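Local coordinates for transcription regulator AsnC/Lrp ligand binding domain-containing protein (PDB 2ZBC) that binds isoleucine between its subunits and, as a stand-alone RAM module of the Lrp/AsnC family, probably serves as an amino-acid sensor in transcriptional regulation, at residues Lys53-Thr57 / Asn58-Lys62; Glu17-Glu20 / Arg21-Met25; Ile73-Glu76 / Gly77-Leu80; Asp47-Asp50 / Lys51-Asp54. All coordinates share one frame; numbering follows the deposited sequence.

Contact 1 (Lys53-Thr57 / Asn58-Lys62); sequences KDFVT and NTIRK. With ILE (isoleucine), chain I.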
ATOM      1  N   LYS A  53       5.237 -17.571  17.039  1.00 14.07           N
ATOM      2  CA  LYS A  53       3.840 -17.094  17.002  1.00 15.06           C
ATOM      3  C   LYS A  53       3.423 -16.447  18.313  1.00 15.25           C
ATOM      4  O   LYS A  53       2.864 -15.301  18.339  1.00 13.93           O
ATOM      5  CB  LYS A  53       2.863 -18.242  16.598  1.00 14.40           C
ATOM      6  CG  LYS A  53       1.369 -17.880  16.842  1.00 13.85           C
ATOM      7  CD  LYS A  53       0.881 -16.791  15.894  1.00 10.37           C
ATOM      8  CE  LYS A  53      -0.611 -16.611  15.988  1.00  8.09           C
ATOM      9  NZ  LYS A  53      -0.977 -16.205  17.349  1.00 12.59           N
ATOM     10  N   ASP A  54       3.738 -17.143  19.438  1.00 15.28           N
ATOM     11  CA  ASP A  54       3.390 -16.674  20.807  1.00 15.94           C
ATOM     12  C   ASP A  54       4.062 -15.356  21.116  1.00 15.54           C
ATOM     13  O   ASP A  54       3.401 -14.417  21.608  1.00 16.16           O
ATOM     14  CB  ASP A  54       3.810 -17.750  21.831  1.00 17.05           C
ATOM     15  CG  ASP A  54       3.329 -17.459  23.246  1.00 23.38           C
ATOM     16  OD1 ASP A  54       2.213 -16.928  23.393  1.00 31.64           O
ATOM     17  OD2 ASP A  54       4.016 -17.726  24.265  1.00 28.30           O
ATOM     18  N   PHE A  55       5.333 -15.229  20.736  1.00 14.59           N
ATOM     19  CA  PHE A  55       6.078 -14.034  20.934  1.00 14.14           C
ATOM     20  C   PHE A  55       5.518 -12.856  20.143  1.00 14.15           C
ATOM     21  O   PHE A  55       5.434 -11.760  20.702  1.00 13.76           O
ATOM     22  CB  PHE A  55       7.532 -14.239  20.581  1.00 13.85           C
ATOM     23  CG  PHE A  55       8.389 -13.051  20.834  1.00 12.80           C
ATOM     24  CD1 PHE A  55       8.679 -12.652  22.112  1.00 12.08           C
ATOM     25  CD2 PHE A  55       8.991 -12.405  19.792  1.00 13.65           C
ATOM     26  CE1 PHE A  55       9.500 -11.494  22.344  1.00 12.97           C
ATOM     27  CE2 PHE A  55       9.768 -11.252  20.013  1.00 15.83           C
ATOM     28  CZ  PHE A  55      10.052 -10.847  21.289  1.00 13.61           C
ATOM     29  N   VAL A  56       5.249 -13.062  18.850  1.00 14.40           N
ATOM     30  CA  VAL A  56       4.684 -12.044  18.025  1.00 14.02           C
ATOM     31  C   VAL A  56       3.302 -11.638  18.532  1.00 13.50           C
ATOM     32  O   VAL A  56       3.031 -10.434  18.689  1.00 12.51           O
ATOM     33  CB  VAL A  56       4.613 -12.468  16.485  1.00 14.09           C
ATOM     34  CG1 VAL A  56       3.909 -11.450  15.662  1.00 15.13           C
ATOM     35  CG2 VAL A  56       5.958 -12.712  15.956  1.00 15.60           C
ATOM     36  N   THR A  57       2.412 -12.590  18.777  1.00 11.88           N
ATOM     37  CA  THR A  57       1.047 -12.270  19.157  1.00 13.45           C
ATOM     38  C   THR A  57       0.953 -11.792  20.601  1.00 14.28           C
ATOM     39  O   THR A  57       0.358 -10.746  20.864  1.00 14.36           O
ATOM     40  CB  THR A  57       0.093 -13.492  19.023  1.00 11.89           C
ATOM     41  OG1 THR A  57      -0.098 -13.713  17.654  1.00 14.69           O
ATOM     42  CG2 THR A  57      -1.283 -13.200  19.543  1.00 15.84           C
ATOM     43  N   ASN A  58       1.646 -12.488  21.508  1.00 13.74           N
ATOM     44  CA  ASN A  58       1.441 -12.250  22.928  1.00 15.20           C
ATOM     45  C   ASN A  58       2.398 -11.321  23.652  1.00 13.65           C
ATOM     46  O   ASN A  58       2.153 -10.970  24.787  1.00 14.35           O
ATOM     47  CB  ASN A  58       1.119 -13.598  23.703  1.00 17.31           C
ATOM     48  CG  ASN A  58      -0.168 -14.253  23.197  1.00 19.60           C
ATOM     49  OD1 ASN A  58      -0.194 -15.423  22.807  1.00 25.61           O
ATOM     50  ND2 ASN A  58      -1.207 -13.520  23.187  1.00 13.25           N
ATOM     51  N   THR A  59       3.499 -10.969  23.023  1.00 13.66           N
ATOM     52  CA  THR A  59       4.447 -10.016  23.549  1.00 13.89           C
ATOM     53  C   THR A  59       4.467  -8.864  22.619  1.00 14.55           C
ATOM     54  O   THR A  59       3.899  -7.850  22.974  1.00 16.48           O
ATOM     55  CB  THR A  59       5.830 -10.646  23.774  1.00 14.89           C
ATOM     56  OG1 THR A  59       5.670 -11.774  24.674  1.00 14.36           O
ATOM     57  CG2 THR A  59       6.745  -9.750  24.427  1.00 14.99           C
ATOM     58  N   ILE A  60       5.012  -8.992  21.405  1.00 14.10           N
ATOM     59  CA  ILE A  60       5.268  -7.788  20.591  1.00 13.90           C
ATOM     60  C   ILE A  60       3.954  -7.040  20.340  1.00 13.66           C
ATOM     61  O   ILE A  60       3.863  -5.797  20.599  1.00 11.12           O
ATOM     62  CB  ILE A  60       5.928  -8.081  19.185  1.00 14.60           C
ATOM     63  CG1 ILE A  60       7.266  -8.789  19.263  1.00 12.67           C
ATOM     64  CG2 ILE A  60       6.189  -6.723  18.436  1.00 14.41           C
ATOM     65  CD1 ILE A  60       7.964  -8.885  17.912  1.00 14.29           C
ATOM     66  N   ARG A  61       2.949  -7.772  19.834  1.00 13.39           N
ATOM     67  CA  ARG A  61       1.643  -7.164  19.536  1.00 14.48           C
ATOM     68  C   ARG A  61       0.770  -6.731  20.734  1.00 15.36           C
ATOM     69  O   ARG A  61      -0.349  -6.223  20.530  1.00 14.52           O
ATOM     70  CB  ARG A  61       0.810  -8.048  18.593  1.00 13.94           C
ATOM     71  CG  ARG A  61       1.428  -8.091  17.230  1.00 13.00           C
ATOM     72  CD  ARG A  61       0.897  -9.107  16.295  1.00  9.81           C
ATOM     73  NE  ARG A  61      -0.482  -9.008  15.923  1.00 10.52           N
ATOM     74  CZ  ARG A  61      -0.957  -8.218  14.978  1.00 11.74           C
ATOM     75  NH1 ARG A  61      -0.152  -7.431  14.282  1.00 11.44           N
ATOM     76  NH2 ARG A  61      -2.238  -8.259  14.703  1.00 10.55           N
ATOM     77  N   LYS A  62       1.230  -7.032  21.945  1.00 14.96           N
ATOM     78  CA  LYS A  62       0.601  -6.529  23.143  1.00 16.40           C
ATOM     79  C   LYS A  62       1.396  -5.434  23.839  1.00 15.70           C
ATOM     80  O   LYS A  62       0.967  -4.965  24.888  1.00 16.14           O
ATOM     81  CB  LYS A  62       0.242  -7.705  24.043  1.00 16.70           C
ATOM     82  CG  LYS A  62      -0.944  -8.469  23.421  1.00 22.05           C
ATOM     83  CD  LYS A  62      -1.451  -9.650  24.214  1.00 25.88           C
ATOM     84  CE  LYS A  62      -2.681 -10.368  23.578  1.00 31.91           C
ATOM     85  NZ  LYS A  62      -3.996  -9.876  24.204  1.00 40.26           N
TER
HETATM   86  N   ILE I  84      -0.020 -10.766  10.636  1.00 10.53           N
HETATM   87  CA  ILE I  84       0.716 -10.341  11.867  1.00 11.76           C
HETATM   88  C   ILE I  84       2.241 -10.253  11.649  1.00 12.28           C
HETATM   89  O   ILE I  84       2.658 -10.667  10.530  1.00 12.22           O
HETATM   90  CB  ILE I  84       0.441 -11.309  13.004  1.00 11.01           C
HETATM   91  CG1 ILE I  84       1.144 -12.646  12.796  1.00 12.92           C
HETATM   92  CG2 ILE I  84      -1.028 -11.617  13.040  1.00 13.71           C
HETATM   93  CD1 ILE I  84       0.823 -13.612  13.883  1.00 14.08           C
HETATM   94  OXT ILE I  84       2.978  -9.768  12.580  1.00 13.86           O
HETATM   95  O   HOH W   1       4.633 -13.988  24.378  1.00 19.32           O
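The ring of Phe55 meets Ile60 in the tight part of this helical turn, its CE2 lying 3.6 Å from Ile60 CG1. Phe55 O accepts two backbone bonds, a straight one from Ile60 N (2.9 Å) and a more bent one from Thr59 N, which comes from above the carbonyl plane; this widens the helix into a pi-type turn. Val56 O in turn takes Arg61 N at 2.9 Å, and the Arg61 chain runs past Val56 before a bend at chi3 (62°) brings its guanidinium over the bound isoleucine, whose CG2 lies against one face. Lys53 NZ donates to Thr57 OG1 (2.7 Å), and both also bind acidic residues of a second subunit, Asp16 and Glu15. A leucine in place of Arg61 would probably leave Glu15 of the second subunit without its salt-bridge mate and Thr69 without the bond from Arg61 NH1, and uncover one side of the ligand. The outer side is looser: Asp54 and Asn58 are exposed there, and a water close to Thr59 OG1 (2.5 Å) donates weakly to Asp54 O. Helix 49-60 lies with Val56 and Ile60 against strand 66-75, while Phe55 reaches Met25 beyond helix 15-22.

Contact 2 (Glu17-Glu20 / Arg21-Met25); sequences EVFE and RLKSM
Arg21, Glu20 and Lys23 bury the most surface in the last turns of helix 15-22, one of the two helices of the ferredoxin-like alpha/beta fold of the RAM domain, yet all three lie on its exposed side. Arg21 N donates to Glu17 O (3.1 Å), and the side chain of Arg21 starts back over the same carbonyl, with CG 3.4 Å from Glu17 O. From there the chain stays extended to NE, carrying the guanidinium toward the carboxylate of Glu17, though Glu17 OE1 and Arg21 NH2 stay 5.2 Å apart; that carboxylate forms a salt bridge with Lys65. Glu20 runs straight out from the helix with CG opposite its backbone N (chi1 174°). Lys23 crosses Phe19 obliquely: its CG lies beside the backbone N (chi1 -61°) and chi2 is extended, which brings Lys23 CD 3.6 Å from Phe19 CE2, while Lys23 N bonds to Phe19 O at 3.0 Å. On the inner side Val18 and Leu22 point the same way, CG1 to CD1 3.8 Å, and with Phe19 they pack on strands 28-34 and 40-45. A type I turn from Leu22 to Met25 follows. One water bridges the outer charges, donating to Glu17 OE1 and accepting a weak bond of 3.4 Å from Arg21 NH2, at the guanidinium edge.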
ATOM      1  N   GLU A  17      10.131   4.238  23.111  1.00 16.98           N
ATOM      2  CA  GLU A  17       9.675   3.507  24.300  1.00 17.87           C
ATOM      3  C   GLU A  17       9.545   2.049  23.888  1.00 18.09           C
ATOM      4  O   GLU A  17       9.973   1.143  24.606  1.00 15.97           O
ATOM      5  CB  GLU A  17       8.352   4.017  24.833  1.00 18.97           C
ATOM      6  CG  GLU A  17       8.454   5.348  25.577  1.00 24.68           C
ATOM      7  CD  GLU A  17       7.079   5.856  25.955  1.00 30.91           C
ATOM      8  OE1 GLU A  17       6.354   5.173  26.718  1.00 32.16           O
ATOM      9  OE2 GLU A  17       6.747   6.933  25.493  1.00 37.61           O
ATOM     10  N   VAL A  18       9.008   1.835  22.681  1.00 16.60           N
ATOM     11  CA  VAL A  18       8.915   0.476  22.191  1.00 16.56           C
ATOM     12  C   VAL A  18      10.292  -0.148  21.966  1.00 14.90           C
ATOM     13  O   VAL A  18      10.534  -1.316  22.293  1.00 15.92           O
ATOM     14  CB  VAL A  18       8.003   0.381  20.917  1.00 14.06           C
ATOM     15  CG1 VAL A  18       8.028  -1.098  20.328  1.00 16.05           C
ATOM     16  CG2 VAL A  18       6.582   0.796  21.215  1.00 14.80           C
ATOM     17  N   PHE A  19      11.198   0.582  21.358  1.00 16.45           N
ATOM     18  CA  PHE A  19      12.580   0.110  21.119  1.00 16.52           C
ATOM     19  C   PHE A  19      13.228  -0.316  22.457  1.00 17.05           C
ATOM     20  O   PHE A  19      13.786  -1.418  22.567  1.00 18.18           O
ATOM     21  CB  PHE A  19      13.406   1.248  20.439  1.00 15.90           C
ATOM     22  CG  PHE A  19      14.892   1.001  20.413  1.00 16.63           C
ATOM     23  CD1 PHE A  19      15.517   0.460  19.287  1.00 16.06           C
ATOM     24  CD2 PHE A  19      15.681   1.305  21.507  1.00 18.86           C
ATOM     25  CE1 PHE A  19      16.872   0.224  19.288  1.00 17.16           C
ATOM     26  CE2 PHE A  19      17.043   1.084  21.517  1.00 17.09           C
ATOM     27  CZ  PHE A  19      17.648   0.569  20.391  1.00 16.47           C
ATOM     28  N   GLU A  20      13.064   0.516  23.476  1.00 17.56           N
ATOM     29  CA  GLU A  20      13.554   0.208  24.824  1.00 19.57           C
ATOM     30  C   GLU A  20      13.005  -1.136  25.382  1.00 17.64           C
ATOM     31  O   GLU A  20      13.756  -1.884  25.945  1.00 18.61           O
ATOM     32  CB  GLU A  20      13.225   1.356  25.781  1.00 19.04           C
ATOM     33  CG  GLU A  20      13.521   1.174  27.291  1.00 24.33           C
ATOM     34  CD  GLU A  20      13.286   2.493  28.111  1.00 29.40           C
ATOM     35  OE1 GLU A  20      12.162   3.181  28.032  1.00 26.53           O
ATOM     36  OE2 GLU A  20      14.273   2.858  28.829  1.00 32.93           O
ATOM     37  N   ARG A  21      11.715  -1.416  25.186  1.00 16.47           N
ATOM     38  CA  ARG A  21      11.112  -2.674  25.636  1.00 15.61           C
ATOM     39  C   ARG A  21      11.748  -3.818  24.888  1.00 16.31           C
ATOM     40  O   ARG A  21      12.187  -4.831  25.486  1.00 15.20           O
ATOM     41  CB  ARG A  21       9.632  -2.687  25.363  1.00 14.86           C
ATOM     42  CG  ARG A  21       8.827  -1.654  26.234  1.00 15.74           C
ATOM     43  CD  ARG A  21       7.300  -1.710  26.033  1.00 17.42           C
ATOM     44  NE  ARG A  21       6.652  -0.606  26.737  1.00 14.32           N
ATOM     45  CZ  ARG A  21       6.359  -0.669  28.036  1.00 19.28           C
ATOM     46  NH1 ARG A  21       6.556  -1.807  28.736  1.00 15.07           N
ATOM     47  NH2 ARG A  21       5.809   0.352  28.600  1.00 22.34           N
ATOM     48  N   LEU A  22      11.854  -3.638  23.555  1.00 15.74           N
ATOM     49  CA  LEU A  22      12.344  -4.699  22.718  1.00 15.87           C
ATOM     50  C   LEU A  22      13.759  -5.145  23.072  1.00 16.74           C
ATOM     51  O   LEU A  22      14.065  -6.392  22.999  1.00 16.79           O
ATOM     52  CB  LEU A  22      12.191  -4.418  21.226  1.00 13.62           C
ATOM     53  CG  LEU A  22      10.755  -4.443  20.724  1.00 14.50           C
ATOM     54  CD1 LEU A  22      10.701  -3.641  19.376  1.00 14.57           C
ATOM     55  CD2 LEU A  22      10.125  -5.836  20.621  1.00 16.34           C
ATOM     56  N   LYS A  23      14.610  -4.197  23.444  1.00 18.67           N
ATOM     57  CA  LYS A  23      16.027  -4.490  23.776  1.00 22.42           C
ATOM     58  C   LYS A  23      16.203  -5.615  24.793  1.00 22.49           C
ATOM     59  O   LYS A  23      17.221  -6.308  24.764  1.00 23.95           O
ATOM     60  CB  LYS A  23      16.743  -3.289  24.469  1.00 23.60           C
ATOM     61  CG  LYS A  23      16.841  -2.072  23.724  1.00 29.87           C
ATOM     62  CD  LYS A  23      17.798  -1.007  24.407  1.00 34.68           C
ATOM     63  CE  LYS A  23      17.643  -0.854  25.944  1.00 39.81           C
ATOM     64  NZ  LYS A  23      18.056   0.523  26.497  1.00 37.93           N
ATOM     65  N   SER A  24      15.247  -5.771  25.699  1.00 21.90           N
ATOM     66  CA  SER A  24      15.388  -6.640  26.883  1.00 22.55           C
ATOM     67  C   SER A  24      14.950  -8.050  26.614  1.00 22.35           C
ATOM     68  O   SER A  24      15.114  -8.928  27.452  1.00 22.33           O
ATOM     69  CB  SER A  24      14.538  -6.120  28.040  1.00 21.61           C
ATOM     70  OG  SER A  24      15.182  -4.968  28.495  1.00 24.98           O
HETATM   71  N   MSE A  25      14.401  -8.287  25.441  1.00 20.23           N
HETATM   72  CA  MSE A  25      13.803  -9.606  25.197  1.00 20.08           C
HETATM   73  C   MSE A  25      14.843 -10.465  24.410  1.00 19.24           C
HETATM   74  O   MSE A  25      15.444  -9.984  23.450  1.00 17.98           O
HETATM   75  CB  MSE A  25      12.462  -9.427  24.515  1.00 19.98           C
HETATM   76  CG  MSE A  25      11.104  -8.955  25.497  1.00 19.45           C
HETATM   77 SE   MSE A  25      10.153  -8.150  24.052  1.00 33.69          SE
HETATM   78  CE  MSE A  25      11.250  -8.103  22.675  1.00 40.17           C
TER
HETATM   79  O   HOH W   2       5.197   3.055  26.705  1.00 29.94           O

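Contact 3 (Ile73-Glu76 / Gly77-Leu80); sequences IIVE and GKSL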
ATOM      1  N   ILE A  73       8.562 -14.121   7.487  1.00 13.47           N
ATOM      2  CA  ILE A  73       9.211 -15.398   7.767  1.00 13.40           C
ATOM      3  C   ILE A  73      10.379 -15.527   6.829  1.00 13.16           C
ATOM      4  O   ILE A  73      10.256 -15.299   5.632  1.00 14.21           O
ATOM      5  CB  ILE A  73       8.202 -16.602   7.583  1.00 14.55           C
ATOM      6  CG1 ILE A  73       6.966 -16.422   8.476  1.00 16.75           C
ATOM      7  CG2 ILE A  73       8.938 -17.910   7.877  1.00 15.86           C
ATOM      8  CD1 ILE A  73       7.298 -16.464   9.893  1.00 18.18           C
ATOM      9  N   ILE A  74      11.557 -15.862   7.374  1.00 12.42           N
ATOM     10  CA  ILE A  74      12.768 -16.058   6.633  1.00 13.35           C
ATOM     11  C   ILE A  74      12.813 -17.476   6.060  1.00 15.23           C
ATOM     12  O   ILE A  74      12.447 -18.451   6.741  1.00 12.80           O
ATOM     13  CB  ILE A  74      14.002 -15.809   7.552  1.00 15.18           C
ATOM     14  CG1 ILE A  74      14.184 -14.304   7.751  1.00 15.08           C
ATOM     15  CG2 ILE A  74      15.327 -16.290   6.954  1.00 14.66           C
ATOM     16  CD1 ILE A  74      15.030 -13.984   8.968  1.00 14.05           C
ATOM     17  N   VAL A  75      13.259 -17.572   4.817  1.00 13.02           N
ATOM     18  CA  VAL A  75      13.345 -18.858   4.101  1.00 14.12           C
ATOM     19  C   VAL A  75      14.616 -19.625   4.566  1.00 12.42           C
ATOM     20  O   VAL A  75      15.761 -19.116   4.450  1.00 12.02           O
ATOM     21  CB  VAL A  75      13.440 -18.708   2.538  1.00 13.34           C
ATOM     22  CG1 VAL A  75      13.676 -20.094   1.898  1.00 15.08           C
ATOM     23  CG2 VAL A  75      12.099 -18.113   1.972  1.00 13.63           C
ATOM     24  N   GLU A  76      14.391 -20.731   5.216  1.00 15.00           N
ATOM     25  CA  GLU A  76      15.481 -21.679   5.577  1.00 16.18           C
ATOM     26  C   GLU A  76      16.345 -21.994   4.374  1.00 15.79           C
ATOM     27  O   GLU A  76      15.860 -22.383   3.330  1.00 17.47           O
ATOM     28  CB  GLU A  76      14.884 -22.958   6.192  1.00 17.82           C
ATOM     29  CG  GLU A  76      14.489 -22.791   7.669  1.00 21.51           C
ATOM     30  CD  GLU A  76      13.915 -24.071   8.302  1.00 21.91           C
ATOM     31  OE1 GLU A  76      13.478 -24.914   7.582  1.00 25.27           O
ATOM     32  OE2 GLU A  76      13.961 -24.201   9.527  1.00 24.93           O
ATOM     33  N   GLY A  77      17.623 -21.765   4.498  1.00 16.87           N
ATOM     34  CA  GLY A  77      18.542 -22.023   3.404  1.00 18.04           C
ATOM     35  C   GLY A  77      18.801 -20.770   2.547  1.00 18.21           C
ATOM     36  O   GLY A  77      19.606 -20.792   1.605  1.00 17.85           O
ATOM     37  N   LYS A  78      18.095 -19.679   2.840  1.00 18.25           N
ATOM     38  CA  LYS A  78      18.313 -18.419   2.133  1.00 16.75           C
ATOM     39  C   LYS A  78      18.447 -17.286   3.173  1.00 17.77           C
ATOM     40  O   LYS A  78      17.733 -16.297   3.124  1.00 17.34           O
ATOM     41  CB  LYS A  78      17.143 -18.174   1.189  1.00 17.71           C
ATOM     42  CG  LYS A  78      17.045 -19.129   0.009  1.00 18.18           C
ATOM     43  CD  LYS A  78      18.243 -19.024  -0.965  1.00 21.30           C
ATOM     44  CE  LYS A  78      18.056 -19.897  -2.178  1.00 26.38           C
ATOM     45  NZ  LYS A  78      18.592 -21.234  -1.884  1.00 28.35           N
ATOM     46  N   SER A  79      19.401 -17.435   4.084  1.00 17.15           N
ATOM     47  CA  SER A  79      19.548 -16.549   5.206  1.00 18.46           C
ATOM     48  C   SER A  79      20.994 -16.518   5.650  1.00 21.61           C
ATOM     49  O   SER A  79      21.571 -17.587   6.003  1.00 21.17           O
ATOM     50  CB  SER A  79      18.635 -16.971   6.334  1.00 16.61           C
ATOM     51  OG  SER A  79      18.874 -16.214   7.442  1.00 15.28           O
ATOM     52  N   LEU A  80      21.590 -15.311   5.652  1.00 20.85           N
ATOM     53  CA  LEU A  80      23.008 -15.175   5.979  1.00 22.03           C
ATOM     54  C   LEU A  80      23.188 -13.988   6.884  1.00 22.54           C
ATOM     55  O   LEU A  80      22.640 -12.919   6.610  1.00 21.31           O
ATOM     56  CB  LEU A  80      23.852 -15.025   4.687  1.00 21.79           C
ATOM     57  CG  LEU A  80      25.309 -14.642   4.907  1.00 24.46           C
ATOM     58  CD1 LEU A  80      25.951 -15.729   5.774  1.00 26.56           C
ATOM     59  CD2 LEU A  80      26.085 -14.442   3.603  1.00 28.14           C
TER
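Val75 and Lys78 close a type II beta turn in which Lys78 N donates to Val75 O at 2.9 Å, the donor standing above the carbonyl plane rather than on a lone pair. Gly77 takes the third position with a positive phi of 94°; a CB at these angles would collide with Glu76 O, which explains the glycine. The side chains at the two ends of the turn lie side by side and point the same way. Val75 CG1, opposite its own backbone N (chi1 174°), rests 4.0 Å from Lys78 CG, and the two CB atoms are equally far apart. Beyond this contact the lysine chain bends at chi2 (-64°) and leads away from Val75. The turn is a corner between strand 66-75, an outermost strand of the four-stranded antiparallel sheet within the chain, and the short strand 79-81, and it redirects the chain so that these two strands serve different sheets or faces. Ile74, Ser79 and Leu80 pair in an antiparallel ladder with a strand of a fourth subunit, extending the sheet from one subunit into the next. There His32 of the fourth subunit packs on both Ile74 and Ser79, Tyr35 of that subunit packs on Val75, and its Asp16 packs on Lys78. Within the corner, Ile74 and Ser79 meet closely: Ile74 CG2 lies 3.4 Å from Ser79 CB, tighter than usual for two carbons, and 3.6 Å from Ser79 OG. The CB of Ser79 points toward the strand before the turn.

Contact 4 (Asp47-Asp50 / Lys51-Asp54); sequences DSMD and KLKD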
ATOM      1  N   ASP A  47      12.850 -20.545  19.305  1.00 17.49           N
ATOM      2  CA  ASP A  47      13.252 -21.951  19.372  1.00 18.46           C
ATOM      3  C   ASP A  47      12.361 -22.765  18.429  1.00 17.65           C
ATOM      4  O   ASP A  47      12.762 -23.808  17.890  1.00 19.00           O
ATOM      5  CB  ASP A  47      13.072 -22.447  20.818  1.00 18.19           C
ATOM      6  CG  ASP A  47      14.163 -22.001  21.755  1.00 21.83           C
ATOM      7  OD1 ASP A  47      15.235 -21.507  21.375  1.00 26.34           O
ATOM      8  OD2 ASP A  47      13.997 -22.158  22.937  1.00 29.24           O
ATOM      9  N   SER A  48      11.134 -22.311  18.207  1.00 17.53           N
ATOM     10  CA  SER A  48      10.198 -23.002  17.336  1.00 16.06           C
ATOM     11  C   SER A  48       9.233 -22.019  16.676  1.00 17.88           C
ATOM     12  O   SER A  48       9.152 -20.846  17.162  1.00 14.41           O
ATOM     13  CB  SER A  48       9.358 -23.939  18.194  1.00 16.10           C
ATOM     14  OG  SER A  48       8.619 -23.203  19.109  1.00 14.10           O
HETATM   15  N   MSE A  49       8.427 -22.535  15.743  1.00 17.35           N
HETATM   16  CA  MSE A  49       7.410 -21.720  15.050  1.00 19.21           C
HETATM   17  C   MSE A  49       6.266 -21.340  16.048  1.00 17.91           C
HETATM   18  O   MSE A  49       5.830 -20.142  16.110  1.00 17.42           O
HETATM   19  CB  MSE A  49       6.902 -22.410  13.751  1.00 19.49           C
HETATM   20  CG  MSE A  49       7.842 -22.237  12.498  1.00 20.72           C
HETATM   21 SE   MSE A  49       8.155 -20.498  11.902  1.00 32.54          SE
HETATM   22  CE  MSE A  49       6.378 -20.093  11.137  1.00 30.42           C
ATOM     23  N   ASP A  50       5.845 -22.268  16.899  1.00 16.20           N
ATOM     24  CA  ASP A  50       4.914 -21.909  17.996  1.00 17.88           C
ATOM     25  C   ASP A  50       5.458 -20.770  18.893  1.00 17.32           C
ATOM     26  O   ASP A  50       4.709 -19.851  19.311  1.00 15.96           O
ATOM     27  CB  ASP A  50       4.633 -23.122  18.890  1.00 18.86           C
ATOM     28  CG  ASP A  50       3.634 -24.096  18.279  1.00 21.38           C
ATOM     29  OD1 ASP A  50       3.266 -23.948  17.070  1.00 19.64           O
ATOM     30  OD2 ASP A  50       3.094 -25.009  18.935  1.00 17.29           O
ATOM     31  N   LYS A  51       6.724 -20.889  19.292  1.00 14.63           N
ATOM     32  CA  LYS A  51       7.302 -19.840  20.146  1.00 15.63           C
ATOM     33  C   LYS A  51       7.451 -18.488  19.414  1.00 14.36           C
ATOM     34  O   LYS A  51       7.196 -17.487  20.026  1.00 14.53           O
ATOM     35  CB  LYS A  51       8.603 -20.276  20.846  1.00 16.08           C
ATOM     36  CG  LYS A  51       8.320 -21.259  22.015  1.00 18.82           C
ATOM     37  CD  LYS A  51       9.602 -21.946  22.549  1.00 24.03           C
ATOM     38  CE  LYS A  51       9.335 -23.166  23.456  1.00 24.46           C
ATOM     39  NZ  LYS A  51       8.716 -22.888  24.811  1.00 33.04           N
ATOM     40  N   LEU A  52       7.698 -18.509  18.093  1.00 14.56           N
ATOM     41  CA  LEU A  52       7.666 -17.327  17.276  1.00 15.62           C
ATOM     42  C   LEU A  52       6.251 -16.744  17.303  1.00 14.54           C
ATOM     43  O   LEU A  52       6.102 -15.544  17.534  1.00 14.03           O
ATOM     44  CB  LEU A  52       8.063 -17.626  15.816  1.00 15.26           C
ATOM     45  CG  LEU A  52       7.957 -16.387  14.886  1.00 16.89           C
ATOM     46  CD1 LEU A  52       9.043 -15.438  15.162  1.00 22.03           C
ATOM     47  CD2 LEU A  52       8.002 -16.745  13.437  1.00 23.19           C
ATOM     48  N   LYS A  53       5.237 -17.571  17.039  1.00 14.07           N
ATOM     49  CA  LYS A  53       3.840 -17.094  17.002  1.00 15.06           C
ATOM     50  C   LYS A  53       3.423 -16.447  18.313  1.00 15.25           C
ATOM     51  O   LYS A  53       2.864 -15.301  18.339  1.00 13.93           O
ATOM     52  CB  LYS A  53       2.863 -18.242  16.598  1.00 14.40           C
ATOM     53  CG  LYS A  53       1.369 -17.880  16.842  1.00 13.85           C
ATOM     54  CD  LYS A  53       0.881 -16.791  15.894  1.00 10.37           C
ATOM     55  CE  LYS A  53      -0.611 -16.611  15.988  1.00  8.09           C
ATOM     56  NZ  LYS A  53      -0.977 -16.205  17.349  1.00 12.59           N
ATOM     57  N   ASP A  54       3.738 -17.143  19.438  1.00 15.28           N
ATOM     58  CA  ASP A  54       3.390 -16.674  20.807  1.00 15.94           C
ATOM     59  C   ASP A  54       4.062 -15.356  21.116  1.00 15.54           C
ATOM     60  O   ASP A  54       3.401 -14.417  21.608  1.00 16.16           O
ATOM     61  CB  ASP A  54       3.810 -17.750  21.831  1.00 17.05           C
ATOM     62  CG  ASP A  54       3.329 -17.459  23.246  1.00 23.38           C
ATOM     63  OD1 ASP A  54       2.213 -16.928  23.393  1.00 31.64           O
ATOM     64  OD2 ASP A  54       4.016 -17.726  24.265  1.00 28.30           O
TER
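Met49 O receives the shortest backbone bond here, from Lys53 N at 2.8 Å, in the first turn of helix 49-60. Ser48 is the N-cap of this helix: its OG accepts from Lys51 N at 3.0 Å with an N-H...O angle of 160°. The hydroxyl reaches that amide because OG sits between the backbone N and the carbonyl carbon (chi1 63°), the crowded position. Ser48 is gripped by its main chain too, since Ser48 O takes Leu52 N at 2.9 Å. Replacing the cap with an alanine would probably deprive Lys51 N of its side-chain acceptor and make the start of the helix more prone to fray. The aliphatic part of Lys51 runs past the serine hydroxyl, CB 3.4 Å from Ser48 OG, toward Asp47. On the inner side Met49 (a selenomethionine) and Leu52 point the same way and pack on Ile73 of strand 66-75 and on Tyr35 of a second subunit. The bend at chi2 (-61°) of Met49 sets the selenium atom beside Leu52, SE to CD2 4.1 Å. On the solvent side Asp50 O accepts Asp54 N, and the CB of Asp47 touches Lys51 CD at 3.9 Å.

Overall arrangement
Contacts 1 and 4 lie on the same helix, 49-60, and share Lys53 and Asp54, but differ in place: contact 4 forms its capped, partly exposed start, contact 1 its mostly buried end, where charged side chains turn to the ligand and a second subunit. Contact 2, on helix 15-22, is partly buried, with charges outside and apolar groups on the sheet; Met25, in the turn after that helix, touches Phe55 and Thr59 of contact 1. Contact 3 is the peripheral one, a beta corner about 25 Å from contact 2, centre to centre, though both reach the fourth subunit. Its Ile73 packs on Leu52 and Met49 of contact 4, tying strand 66-75 to the helix.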